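Local coordinates for protein esterase A (PDB 5GKV) that probably hydrolyses ester bonds, as a penicillin-binding protein homologue of the beta-lactamase family, at residues L93-L99 with I181-D186; E111-K117 with L154-P159; H128-G134 with L160-G164; A219-T225 with N363-N367. All coordinates share one frame; numbering follows the deposited sequence.

From the N terminus, 93-99 opens contact 1 at the end of helix 82-95, 111-117 opens contact 2 and 128-134 opens contact 3. The chain then runs through helix 147-156: 154-159 closes contact 2, 160-164 closes contact 3, and 181-186, at the end of helix 173-186, closes contact 1. Contacts 2 and 3 therefore cross, and both lie within the loop of contact 1. Glu-111 of contact 2 forms a salt bridge with Arg-184 of contact 1, and Met-157 packs on Gly-134, so the helical region is tied together. Contact 4 follows in series, its centre about 30 Å from that of contact 3, and joins loop 219-225 to the chain leaving sheet strand 356-362.

Contact 1. Residues L93-L99 with I181-D186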
loop_
_atom_site.group_PDB
_atom_site.type_symbol
_atom_site.label_atom_id
_atom_site.label_comp_id
_atom_site.label_asym_id
_atom_site.label_seq_id
_atom_site.Cartn_x
_atom_site.Cartn_y
_atom_site.Cartn_z
ATOM N N LEU A 93 16.416 -2.479 -3.650
ATOM C CA LEU A 93 17.712 -1.864 -3.334
ATOM C C LEU A 93 18.530 -2.731 -2.395
ATOM O O LEU A 93 19.752 -2.856 -2.562
ATOM C CB LEU A 93 17.546 -0.491 -2.694
ATOM C CG LEU A 93 17.011 0.650 -3.528
ATOM C CD1 LEU A 93 16.997 1.922 -2.668
ATOM C CD2 LEU A 93 17.893 0.835 -4.758
ATOM N N VAL A 94 17.889 -3.294 -1.369
ATOM C CA VAL A 94 18.616 -4.146 -0.435
ATOM C C VAL A 94 19.104 -5.404 -1.146
ATOM O O VAL A 94 20.279 -5.792 -1.036
ATOM C CB VAL A 94 17.737 -4.478 0.786
ATOM C CG1 VAL A 94 18.426 -5.486 1.682
ATOM C CG2 VAL A 94 17.451 -3.206 1.572
ATOM N N ASP A 95 18.214 -6.047 -1.900
ATOM C CA ASP A 95 18.576 -7.262 -2.625
ATOM C C ASP A 95 19.736 -7.023 -3.578
ATOM O O ASP A 95 20.565 -7.917 -3.781
ATOM C CB ASP A 95 17.365 -7.790 -3.402
ATOM C CG ASP A 95 17.623 -9.150 -4.063
ATOM O OD1 ASP A 95 18.162 -10.064 -3.399
ATOM O OD2 ASP A 95 17.269 -9.304 -5.256
ATOM N N GLU A 96 19.806 -5.833 -4.172
ATOM C CA GLU A 96 20.881 -5.470 -5.080
ATOM C C GLU A 96 22.174 -5.116 -4.355
ATOM O O GLU A 96 23.171 -4.835 -5.020
ATOM C CB GLU A 96 20.459 -4.295 -5.968
ATOM C CG GLU A 96 19.345 -4.628 -6.969
ATOM C CD GLU A 96 18.680 -3.378 -7.526
ATOM O OE1 GLU A 96 19.234 -2.269 -7.362
ATOM O OE2 GLU A 96 17.588 -3.501 -8.118
ATOM N N GLY A 97 22.183 -5.120 -3.025
ATOM C CA GLY A 97 23.380 -4.768 -2.278
ATOM C C GLY A 97 23.707 -3.293 -2.226
ATOM O O GLY A 97 24.844 -2.938 -1.922
ATOM N N ARG A 98 22.749 -2.416 -2.504
ATOM C CA ARG A 98 22.977 -0.980 -2.437
ATOM C C ARG A 98 22.576 -0.386 -1.089
ATOM O O ARG A 98 22.802 0.801 -0.857
ATOM C CB ARG A 98 22.212 -0.275 -3.560
ATOM C CG ARG A 98 22.591 -0.747 -4.962
ATOM C CD ARG A 98 21.975 0.154 -6.022
ATOM N NE ARG A 98 22.687 1.427 -6.039
ATOM C CZ ARG A 98 22.336 2.480 -6.776
ATOM N NH1 ARG A 98 21.265 2.429 -7.576
ATOM N NH2 ARG A 98 23.061 3.596 -6.716
ATOM N N LEU A 99 21.998 -1.192 -0.209
ATOM C CA LEU A 99 21.379 -0.789 1.048
ATOM C C LEU A 99 21.221 -2.064 1.848
ATOM O O LEU A 99 21.136 -3.148 1.267
ATOM C CB LEU A 99 20.013 -0.119 0.810
ATOM C CG LEU A 99 19.234 0.515 1.972
ATOM C CD1 LEU A 99 19.939 1.773 2.439
ATOM C CD2 LEU A 99 17.787 0.825 1.541
ATOM N N ILE A 181 14.989 7.719 1.707
ATOM C CA ILE A 181 16.016 6.680 1.710
ATOM C C ILE A 181 16.256 6.189 0.288
ATOM O O ILE A 181 17.400 6.125 -0.192
ATOM C CB ILE A 181 15.609 5.525 2.642
ATOM C CG1 ILE A 181 15.558 5.987 4.113
ATOM C CG2 ILE A 181 16.564 4.336 2.481
ATOM C CD1 ILE A 181 14.908 4.958 5.017
ATOM N N PHE A 182 15.165 5.874 -0.424
ATOM C CA PHE A 182 15.279 5.417 -1.811
ATOM C C PHE A 182 15.995 6.445 -2.686
ATOM O O PHE A 182 16.930 6.108 -3.425
ATOM C CB PHE A 182 13.891 5.123 -2.391
ATOM C CG PHE A 182 13.949 4.546 -3.777
ATOM C CD1 PHE A 182 13.957 5.370 -4.886
ATOM C CD2 PHE A 182 14.018 3.179 -3.958
ATOM C CE1 PHE A 182 14.038 4.827 -6.159
ATOM C CE2 PHE A 182 14.105 2.634 -5.220
ATOM C CZ PHE A 182 14.116 3.462 -6.318
ATOM N N ARG A 183 15.535 7.700 -2.643
ATOM C CA ARG A 183 16.085 8.752 -3.499
ATOM C C ARG A 183 17.584 8.932 -3.267
ATOM O O ARG A 183 18.371 9.016 -4.220
ATOM C CB ARG A 183 15.329 10.064 -3.247
ATOM C CG ARG A 183 15.537 11.156 -4.290
ATOM C CD ARG A 183 14.862 12.487 -3.875
ATOM N NE ARG A 183 15.474 13.067 -2.676
ATOM C CZ ARG A 183 16.746 13.471 -2.595
ATOM N NH1 ARG A 183 17.556 13.365 -3.648
ATOM N NH2 ARG A 183 17.214 13.975 -1.455
ATOM N N ARG A 184 18.002 8.973 -2.003
ATOM C CA ARG A 184 19.418 9.169 -1.705
ATOM C C ARG A 184 20.273 7.990 -2.144
ATOM O O ARG A 184 21.448 8.177 -2.485
ATOM C CB ARG A 184 19.600 9.425 -0.218
ATOM C CG ARG A 184 18.801 10.616 0.236
ATOM C CD ARG A 184 19.561 11.491 1.150
ATOM N NE ARG A 184 18.734 12.606 1.588
ATOM C CZ ARG A 184 19.187 13.605 2.335
ATOM N NH1 ARG A 184 20.462 13.609 2.706
ATOM N NH2 ARG A 184 18.366 14.587 2.712
ATOM N N VAL A 185 19.722 6.780 -2.152
ATOM C CA VAL A 185 20.513 5.618 -2.548
ATOM C C VAL A 185 20.450 5.390 -4.053
ATOM O O VAL A 185 21.482 5.283 -4.726
ATOM C CB VAL A 185 20.059 4.364 -1.767
ATOM C CG1 VAL A 185 20.702 3.116 -2.359
ATOM C CG2 VAL A 185 20.437 4.504 -0.305
ATOM N N ASP A 186 19.241 5.321 -4.602
ATOM C CA ASP A 186 19.078 5.042 -6.023
ATOM C C ASP A 186 19.414 6.261 -6.873
ATOM O O ASP A 186 19.998 6.128 -7.953
ATOM C CB ASP A 186 17.642 4.570 -6.303
ATOM C CG ASP A 186 17.355 4.427 -7.789
ATOM O OD1 ASP A 186 17.182 5.459 -8.474
ATOM O OD2 ASP A 186 17.295 3.273 -8.267
#
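Leu-93 and Val-185 form the centre of an apolar seam between the ends of two helices. The CD1 methyl of Leu-93 sits 3.5 Å from CD2 of Phe-182, the two side chains crossing at about a right angle, and 3.9 Å from CG1 of Val-185. Its other methyl, CD2, rests on CB of Asp-186. Leu-99 continues the seam: CD2 lies 3.8 Å from CG2 of Ile-181, while CD1 meets CG2 of Val-185, again crosswise.

The polar part is looser. A bend at chi3 (73°) folds the Arg-98 guanidinium over the Val-185 carbonyl, so that the oxygen lies over one face of the group; NH2 is 3.0 Å from Val-185 O, but the angle is too poor for a hydrogen bond. NH1 and OD2 of Asp-186 are 4.1 Å apart, beyond a salt bridge, and Asp-186 instead pairs with Arg-188.

Backbone bonds shape the turn that presents Arg-98 and Leu-99. Gly-97, with positive phi, ends helix 82-95 in a Schellman motif, where Arg-98 N reaches Leu-93 O at 3.0 Å.

Val-108 of helix 105-108 touches both Leu-99 and Val-185, and Met-190 and Ala-193 of helix 190-202 pack on Phe-182.

Contact 2. Residues E111-K117 with L154-P159; sequences EFAQAGK and LAAMAP
Lys-117 sends its ammonium group to the carbonyls of Ala-155 and Met-157 at the C-terminal end of helix 147-156, joining two parts of the helical region of this beta-lactamase-type fold. Its chain leaves with CG anti to the carbonyl carbon and then bends at chi3 (-62°) and chi4, which curls the amine back toward the carbonyls of its own loop. On the way CE passes over the centre of one face of the Phe-112 ring, 3.5 Å above its plane, and CG brushes CG of Pro-159 at 3.9 Å. NZ is then gripped from several sides: it donates to Ala-155 O and to Met-157 O, each 2.8 Å away, and within its own loop to Gln-114 O, with a weak bond to Phe-112 O. The Ala-155 bond comes from well above the carbonyl plane, 57° out of it. This cluster of carbonyl oxygens round a buried amine would probably stabilise its charge.

Gln-114 lies along the same helix end. Its CB presses on Ala-155 O at 3.3 Å and OE1 rests near CB of Ala-156, while NE2, with its acceptor in the amide plane, bonds back to Glu-111 O at 2.9 Å. That bond holds the amide in place across the helix terminus. Beyond it, Ala-115 CB touches Ala-158 CB. Gln-114 O accepts twice, from NZ and from the backbone N of Lys-117, which approach opposite faces of its plane.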
loop_
_atom_site.group_PDB
_atom_site.type_symbol
_atom_site.label_atom_id
_atom_site.label_comp_id
_atom_site.label_asym_id
_atom_site.label_seq_id
_atom_site.Cartn_x
_atom_site.Cartn_y
_atom_site.Cartn_z
ATOM N N GLU A 111 21.258 13.955 7.844
ATOM C CA GLU A 111 20.408 14.854 8.617
ATOM C C GLU A 111 19.433 14.106 9.519
ATOM O O GLU A 111 18.966 14.675 10.514
ATOM C CB GLU A 111 19.655 15.779 7.669
ATOM C CG GLU A 111 20.579 16.684 6.840
ATOM C CD GLU A 111 21.014 16.078 5.506
ATOM O OE1 GLU A 111 21.055 14.834 5.361
ATOM O OE2 GLU A 111 21.332 16.866 4.592
ATOM N N PHE A 112 19.131 12.844 9.202
ATOM C CA PHE A 112 18.207 12.057 10.016
ATOM C C PHE A 112 18.732 11.800 11.425
ATOM O O PHE A 112 17.948 11.434 12.305
ATOM C CB PHE A 112 17.929 10.717 9.345
ATOM C CG PHE A 112 16.686 10.025 9.855
ATOM C CD1 PHE A 112 15.426 10.459 9.459
ATOM C CD2 PHE A 112 16.779 8.931 10.703
ATOM C CE1 PHE A 112 14.274 9.826 9.912
ATOM C CE2 PHE A 112 15.627 8.288 11.170
ATOM C CZ PHE A 112 14.375 8.742 10.772
ATOM N N ALA A 113 20.041 11.944 11.656
ATOM C CA ALA A 113 20.592 11.601 12.961
ATOM C C ALA A 113 20.091 12.507 14.085
ATOM O O ALA A 113 20.292 12.170 15.259
ATOM C CB ALA A 113 22.124 11.634 12.914
ATOM N N GLN A 114 19.431 13.621 13.770
ATOM C CA GLN A 114 19.032 14.574 14.799
ATOM C C GLN A 114 18.075 13.949 15.815
ATOM O O GLN A 114 17.401 12.939 15.553
ATOM C CB GLN A 114 18.363 15.792 14.174
ATOM C CG GLN A 114 19.210 16.543 13.180
ATOM C CD GLN A 114 18.404 17.607 12.485
ATOM O OE1 GLN A 114 18.068 18.631 13.084
ATOM N NE2 GLN A 114 18.047 17.360 11.227
ATOM N N ALA A 115 18.029 14.576 17.001
ATOM C CA ALA A 115 17.075 14.240 18.061
ATOM C C ALA A 115 17.176 12.781 18.490
ATOM O O ALA A 115 16.175 12.157 18.853
ATOM C CB ALA A 115 15.640 14.577 17.646
ATOM N N GLY A 116 18.380 12.221 18.452
ATOM C CA GLY A 116 18.590 10.887 18.977
ATOM C C GLY A 116 18.282 9.733 18.044
ATOM O O GLY A 116 18.212 8.591 18.514
ATOM N N LYS A 117 18.115 9.974 16.740
ATOM C CA LYS A 117 17.762 8.917 15.794
ATOM C C LYS A 117 18.971 8.365 15.024
ATOM O O LYS A 117 18.792 7.738 13.977
ATOM C CB LYS A 117 16.702 9.415 14.807
ATOM C CG LYS A 117 15.446 9.990 15.438
ATOM C CD LYS A 117 14.347 10.203 14.401
ATOM C CE LYS A 117 14.765 11.206 13.333
ATOM N NZ LYS A 117 15.202 12.497 13.938
ATOM N N LEU A 154 10.870 15.699 9.444
ATOM C CA LEU A 154 11.050 14.353 9.980
ATOM C C LEU A 154 12.472 14.154 10.493
ATOM O O LEU A 154 12.685 13.603 11.583
ATOM C CB LEU A 154 10.710 13.309 8.904
ATOM C CG LEU A 154 9.230 13.131 8.546
ATOM C CD1 LEU A 154 9.011 12.285 7.259
ATOM C CD2 LEU A 154 8.462 12.494 9.710
ATOM N N ALA A 155 13.467 14.586 9.709
ATOM C CA ALA A 155 14.852 14.419 10.126
ATOM C C ALA A 155 15.117 15.092 11.465
ATOM O O ALA A 155 15.919 14.594 12.264
ATOM C CB ALA A 155 15.797 14.972 9.056
ATOM N N ALA A 156 14.433 16.199 11.738
ATOM C CA ALA A 156 14.645 16.938 12.974
ATOM C C ALA A 156 13.772 16.452 14.122
ATOM O O ALA A 156 14.001 16.854 15.266
ATOM C CB ALA A 156 14.387 18.425 12.741
ATOM N N MET A 157 12.803 15.578 13.862
ATOM C CA MET A 157 11.798 15.259 14.868
ATOM C C MET A 157 12.297 14.234 15.884
ATOM O O MET A 157 13.004 13.277 15.546
ATOM C CB MET A 157 10.533 14.756 14.187
ATOM C CG MET A 157 9.475 14.229 15.155
ATOM S SD MET A 157 7.984 13.757 14.287
ATOM C CE MET A 157 7.173 12.828 15.608
ATOM N N ALA A 158 11.927 14.453 17.158
ATOM C CA ALA A 158 12.173 13.485 18.217
ATOM C C ALA A 158 11.101 12.394 18.195
ATOM O O ALA A 158 9.923 12.696 18.020
ATOM C CB ALA A 158 12.174 14.177 19.575
ATOM N N PRO A 159 11.485 11.125 18.367
ATOM C CA PRO A 159 10.509 10.031 18.295
ATOM C C PRO A 159 9.469 10.105 19.402
ATOM O O PRO A 159 9.763 10.470 20.543
ATOM C CB PRO A 159 11.366 8.771 18.454
ATOM C CG PRO A 159 12.768 9.200 18.133
ATOM C CD PRO A 159 12.876 10.649 18.468
#

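Contact 3. Residues H128-G134 with L160-G164; sequences HQAGLSG and LFPIG
The Phe-161 ring lies flat on Gly-131: CA of the glycine sits 3.6 Å from the ring centroid, 17° off the normal, a CH-pi contact over one face. At the ring's edge, near its plane, are His-128 O and Ser-133 OG, the latter 3.3 Å from CE2 and itself bonded to Gly-168 O. The first torsion of Phe-161 (chi1 51°) puts CG between the backbone N and the carbonyl carbon, folding the ring back over the neighbouring loop. With no side chain on Gly-131, the two backbones can come this close.

On one flank of the ring, Leu-160 N donates to Gly-131 O at 2.8 Å, in the carbonyl plane on a lone pair and nearly straight (162°); the methyl CD1 of Leu-160 reaches Gly-134 O. On the other, a water donates to Gln-129 O at 2.9 Å and to Phe-161 O, while Ile-163 covers Gln-129 O with CD1 at 3.4 Å. The Gln-129 amide is held at both ends: OE1 takes a weak bond from Gly-164 N, 3.1 Å away, and NE2 reaches Ser-127 OG.

His-128 is the C-prime residue of the Schellman motif ending helix 122-126; its ND1 is hydrogen-bonded to the backbone N of His-170, and its ring meets those of Tyr-174, His-170, Tyr-169 and Trp-318. Segment 160-164 runs between helices 147-156 and 173-186, and Ala-236 of helix 235-241 packs against both Ser-133 and Phe-161.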
loop_
_atom_site.group_PDB
_atom_site.type_symbol
_atom_site.label_atom_id
_atom_site.label_comp_id
_atom_site.label_asym_id
_atom_site.label_seq_id
_atom_site.Cartn_x
_atom_site.Cartn_y
_atom_site.Cartn_z
ATOM N N HIS A 128 7.510 0.800 11.153
ATOM C CA HIS A 128 6.754 1.749 11.959
ATOM C C HIS A 128 7.243 1.780 13.402
ATOM O O HIS A 128 6.468 2.018 14.324
ATOM C CB HIS A 128 5.239 1.450 11.861
ATOM C CG HIS A 128 4.766 1.389 10.432
ATOM N ND1 HIS A 128 4.481 2.524 9.695
ATOM C CD2 HIS A 128 4.627 0.344 9.581
ATOM C CE1 HIS A 128 4.152 2.178 8.459
ATOM N NE2 HIS A 128 4.232 0.860 8.361
ATOM N N GLN A 129 8.547 1.571 13.598
ATOM C CA GLN A 129 9.131 1.579 14.930
ATOM C C GLN A 129 9.790 2.898 15.298
ATOM O O GLN A 129 10.080 3.112 16.484
ATOM C CB GLN A 129 10.167 0.462 15.053
ATOM C CG GLN A 129 9.589 -0.915 14.931
ATOM C CD GLN A 129 10.631 -1.954 15.235
ATOM O OE1 GLN A 129 11.108 -2.039 16.367
ATOM N NE2 GLN A 129 11.013 -2.735 14.233
ATOM N N ALA A 130 10.042 3.780 14.325
ATOM C CA ALA A 130 10.902 4.940 14.543
ATOM C C ALA A 130 10.197 6.113 15.221
ATOM O O ALA A 130 10.815 7.170 15.370
ATOM C CB ALA A 130 11.509 5.412 13.218
ATOM N N GLY A 131 8.929 5.974 15.608
ATOM C CA GLY A 131 8.305 6.990 16.431
ATOM C C GLY A 131 7.918 8.267 15.730
ATOM O O GLY A 131 7.690 9.275 16.401
ATOM N N LEU A 132 7.800 8.253 14.403
ATOM C CA LEU A 132 7.496 9.456 13.634
ATOM C C LEU A 132 6.114 9.358 12.983
ATOM O O LEU A 132 5.909 9.813 11.851
ATOM C CB LEU A 132 8.580 9.694 12.583
ATOM C CG LEU A 132 10.022 9.615 13.110
ATOM C CD1 LEU A 132 11.048 9.798 11.972
ATOM C CD2 LEU A 132 10.279 10.640 14.233
ATOM N N SER A 133 5.144 8.797 13.724
ATOM C CA SER A 133 3.838 8.441 13.160
ATOM C C SER A 133 3.118 9.646 12.560
ATOM O O SER A 133 2.386 9.510 11.572
ATOM C CB SER A 133 2.984 7.781 14.247
ATOM O OG SER A 133 3.690 6.691 14.830
ATOM N N GLY A 134 3.312 10.819 13.140
ATOM C CA GLY A 134 2.821 12.072 12.598
ATOM C C GLY A 134 3.560 13.192 13.300
ATOM O O GLY A 134 4.351 12.958 14.217
ATOM N N LEU A 160 8.255 9.686 19.061
ATOM C CA LEU A 160 7.130 9.691 19.991
ATOM C C LEU A 160 7.079 8.462 20.888
ATOM O O LEU A 160 6.242 8.425 21.795
ATOM C CB LEU A 160 5.812 9.803 19.209
ATOM C CG LEU A 160 5.582 11.109 18.446
ATOM C CD1 LEU A 160 4.578 10.869 17.310
ATOM C CD2 LEU A 160 5.062 12.174 19.401
ATOM N N PHE A 161 7.897 7.447 20.634
ATOM C CA PHE A 161 7.895 6.210 21.406
ATOM C C PHE A 161 9.182 5.436 21.083
ATOM O O PHE A 161 9.862 5.744 20.095
ATOM C CB PHE A 161 6.638 5.357 21.123
ATOM C CG PHE A 161 6.355 5.116 19.652
ATOM C CD1 PHE A 161 6.939 4.046 18.984
ATOM C CD2 PHE A 161 5.479 5.944 18.963
ATOM C CE1 PHE A 161 6.664 3.812 17.616
ATOM C CE2 PHE A 161 5.183 5.726 17.598
ATOM C CZ PHE A 161 5.777 4.655 16.932
ATOM N N PRO A 162 9.548 4.464 21.916
ATOM C CA PRO A 162 10.860 3.827 21.767
ATOM C C PRO A 162 10.876 2.800 20.650
ATOM O O PRO A 162 9.854 2.186 20.319
ATOM C CB PRO A 162 11.082 3.141 23.123
ATOM C CG PRO A 162 10.084 3.715 24.041
ATOM C CD PRO A 162 8.917 4.105 23.204
ATOM N N ILE A 163 12.070 2.631 20.072
ATOM C CA ILE A 163 12.321 1.512 19.176
ATOM C C ILE A 163 12.053 0.206 19.913
ATOM O O ILE A 163 12.392 0.063 21.099
ATOM C CB ILE A 163 13.771 1.545 18.661
ATOM C CG1 ILE A 163 14.048 2.780 17.785
ATOM C CG2 ILE A 163 14.078 0.257 17.907
ATOM C CD1 ILE A 163 13.485 2.664 16.356
ATOM N N GLY A 164 11.446 -0.756 19.210
ATOM C CA GLY A 164 11.246 -2.092 19.753
ATOM C C GLY A 164 10.278 -2.160 20.914
ATOM O O GLY A 164 10.387 -3.058 21.757
HETATM O O HOH W 1 11.350 5.184 17.980
#

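Contact 4. Residues A219-T225 with N363-N367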
loop_
_atom_site.group_PDB
_atom_site.type_symbol
_atom_site.label_atom_id
_atom_site.label_comp_id
_atom_site.label_asym_id
_atom_site.label_seq_id
_atom_site.Cartn_x
_atom_site.Cartn_y
_atom_site.Cartn_z
ATOM N N ALA A 219 -10.997 7.379 -11.240
ATOM C CA ALA A 219 -12.345 7.265 -10.699
ATOM C C ALA A 219 -12.606 8.335 -9.652
ATOM O O ALA A 219 -11.711 8.712 -8.899
ATOM C CB ALA A 219 -12.537 5.884 -10.069
ATOM N N ASP A 220 -13.845 8.829 -9.606
ATOM C CA ASP A 220 -14.322 9.552 -8.430
ATOM C C ASP A 220 -14.257 8.664 -7.201
ATOM O O ASP A 220 -14.497 7.458 -7.268
ATOM C CB ASP A 220 -15.794 9.974 -8.575
ATOM C CG ASP A 220 -16.026 11.006 -9.644
ATOM O OD1 ASP A 220 -15.061 11.647 -10.106
ATOM O OD2 ASP A 220 -17.207 11.171 -10.009
ATOM N N LEU A 221 -14.037 9.285 -6.056
ATOM C CA LEU A 221 -14.143 8.606 -4.779
ATOM C C LEU A 221 -15.431 9.010 -4.076
ATOM O O LEU A 221 -15.919 10.135 -4.221
ATOM C CB LEU A 221 -12.939 8.942 -3.897
ATOM C CG LEU A 221 -11.592 8.507 -4.475
ATOM C CD1 LEU A 221 -10.467 9.048 -3.618
ATOM C CD2 LEU A 221 -11.549 6.983 -4.524
ATOM N N MET A 222 -15.990 8.068 -3.332
ATOM C CA MET A 222 -17.070 8.348 -2.404
ATOM C C MET A 222 -16.516 8.174 -1.002
ATOM O O MET A 222 -16.064 7.081 -0.643
ATOM C CB MET A 222 -18.259 7.429 -2.646
ATOM C CG MET A 222 -19.477 7.806 -1.829
ATOM S SD MET A 222 -20.833 6.673 -2.152
ATOM C CE MET A 222 -20.160 5.748 -3.527
ATOM N N ARG A 223 -16.532 9.252 -0.226
ATOM C CA ARG A 223 -15.919 9.255 1.087
ATOM C C ARG A 223 -16.767 8.432 2.061
ATOM O O ARG A 223 -17.936 8.140 1.793
ATOM C CB ARG A 223 -15.726 10.699 1.571
ATOM C CG ARG A 223 -16.994 11.442 2.040
ATOM C CD ARG A 223 -18.098 11.555 0.959
ATOM N NE ARG A 223 -17.544 11.999 -0.314
ATOM C CZ ARG A 223 -18.144 11.884 -1.490
ATOM N NH1 ARG A 223 -19.344 11.303 -1.606
ATOM N NH2 ARG A 223 -17.521 12.328 -2.574
ATOM N N PRO A 224 -16.181 7.995 3.179
ATOM C CA PRO A 224 -16.886 7.043 4.049
ATOM C C PRO A 224 -18.151 7.641 4.645
ATOM O O PRO A 224 -18.261 8.853 4.840
ATOM C CB PRO A 224 -15.855 6.728 5.139
ATOM C CG PRO A 224 -14.536 7.042 4.523
ATOM C CD PRO A 224 -14.787 8.208 3.609
ATOM N N THR A 225 -19.117 6.762 4.931
ATOM C CA THR A 225 -20.349 7.194 5.591
ATOM C C THR A 225 -20.109 7.559 7.056
ATOM O O THR A 225 -20.815 8.415 7.604
ATOM C CB THR A 225 -21.423 6.099 5.483
ATOM O OG1 THR A 225 -21.020 4.944 6.229
ATOM C CG2 THR A 225 -21.638 5.691 4.024
ATOM N N ASN A 363 -13.824 2.298 -5.374
ATOM C CA ASN A 363 -13.892 3.730 -5.124
ATOM C C ASN A 363 -14.935 4.141 -4.091
ATOM O O ASN A 363 -14.929 5.303 -3.680
ATOM C CB ASN A 363 -14.109 4.517 -6.434
ATOM C CG ASN A 363 -15.382 4.131 -7.172
ATOM O OD1 ASN A 363 -16.045 3.164 -6.831
ATOM N ND2 ASN A 363 -15.706 4.888 -8.226
ATOM N N LYS A 364 -15.790 3.236 -3.630
ATOM C CA LYS A 364 -16.627 3.517 -2.464
ATOM C C LYS A 364 -15.844 3.165 -1.193
ATOM O O LYS A 364 -15.534 1.995 -0.938
ATOM C CB LYS A 364 -17.951 2.766 -2.533
ATOM C CG LYS A 364 -18.853 3.034 -1.313
ATOM C CD LYS A 364 -20.207 2.352 -1.476
ATOM C CE LYS A 364 -21.074 2.493 -0.217
ATOM N NZ LYS A 364 -21.415 3.927 0.045
ATOM N N GLN A 365 -15.517 4.183 -0.403
ATOM C CA GLN A 365 -14.681 3.995 0.777
ATOM C C GLN A 365 -15.518 3.512 1.952
ATOM O O GLN A 365 -16.543 4.114 2.278
ATOM C CB GLN A 365 -13.976 5.307 1.119
ATOM C CG GLN A 365 -13.101 5.796 -0.025
ATOM C CD GLN A 365 -12.286 7.041 0.326
ATOM O OE1 GLN A 365 -12.769 7.950 0.998
ATOM N NE2 GLN A 365 -11.044 7.070 -0.116
ATOM N N GLY A 366 -15.090 2.419 2.577
ATOM C CA GLY A 366 -15.680 1.963 3.818
ATOM C C GLY A 366 -14.959 2.581 5.001
ATOM O O GLY A 366 -14.127 3.477 4.862
ATOM N N ASN A 367 -15.281 2.087 6.194
ATOM C CA ASN A 367 -14.625 2.615 7.386
ATOM C C ASN A 367 -13.801 1.556 8.112
ATOM O O ASN A 367 -13.492 1.722 9.299
ATOM C CB ASN A 367 -15.654 3.239 8.330
ATOM C CG ASN A 367 -16.497 2.200 9.038
ATOM O OD1 ASN A 367 -16.848 1.168 8.459
ATOM N ND2 ASN A 367 -16.820 2.463 10.305
HETATM O O HOH W 2 -18.790 5.458 1.207
#
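Met-222 and Lys-364 form a single parallel beta bridge, carried by two backbone hydrogen bonds on either side of Lys-364. Met-222 N donates to Asn-363 O at 3.0 Å and almost straight (176°), and Gln-365 N donates to Met-222 O, also at 3.0 Å (161°).

One side-chain bond lengthens this pairing. The carboxamide of Asn-363, swung between its backbone N and carbonyl carbon (chi1 59°), places ND2 3.0 Å from Asp-220 O, in the plane of that carbonyl. The same ND2 also reaches Phe-61 O, and OD1 accepts from Gly-42 N, so both ends of the amide are engaged.

Water takes over further along. A single molecule donates to Arg-223 O at 2.9 Å and to Gln-365 O at 2.8 Å, and accepts a longer bond, 3.3 Å, from Lys-364 NZ.

Side chains fill in around the backbones. The terminal methyl of Met-222 crosses the Lys-364 chain at a slant, CE 3.7 Å from CG, with SD near NZ. The Gln-365 side chain runs past Met-222 O to set OE1 3.3 Å from CD of Pro-224, while the proline's CG faces Gly-366 O.

The chemistry probably explains why the bridge stops here. Continuing the pattern would require a donor at Pro-224 N, which carries no hydrogen; Gln-365 O instead meets a CA-H of Pro-224 and the bridging water. Loop 219-225 is thus joined to the chain leaving strand 356-362 mainly through main-chain polar groups, with Asn-363 also bonding to Gly-42, at the start of strand 42-49, and to Phe-61, just after strand 52-60.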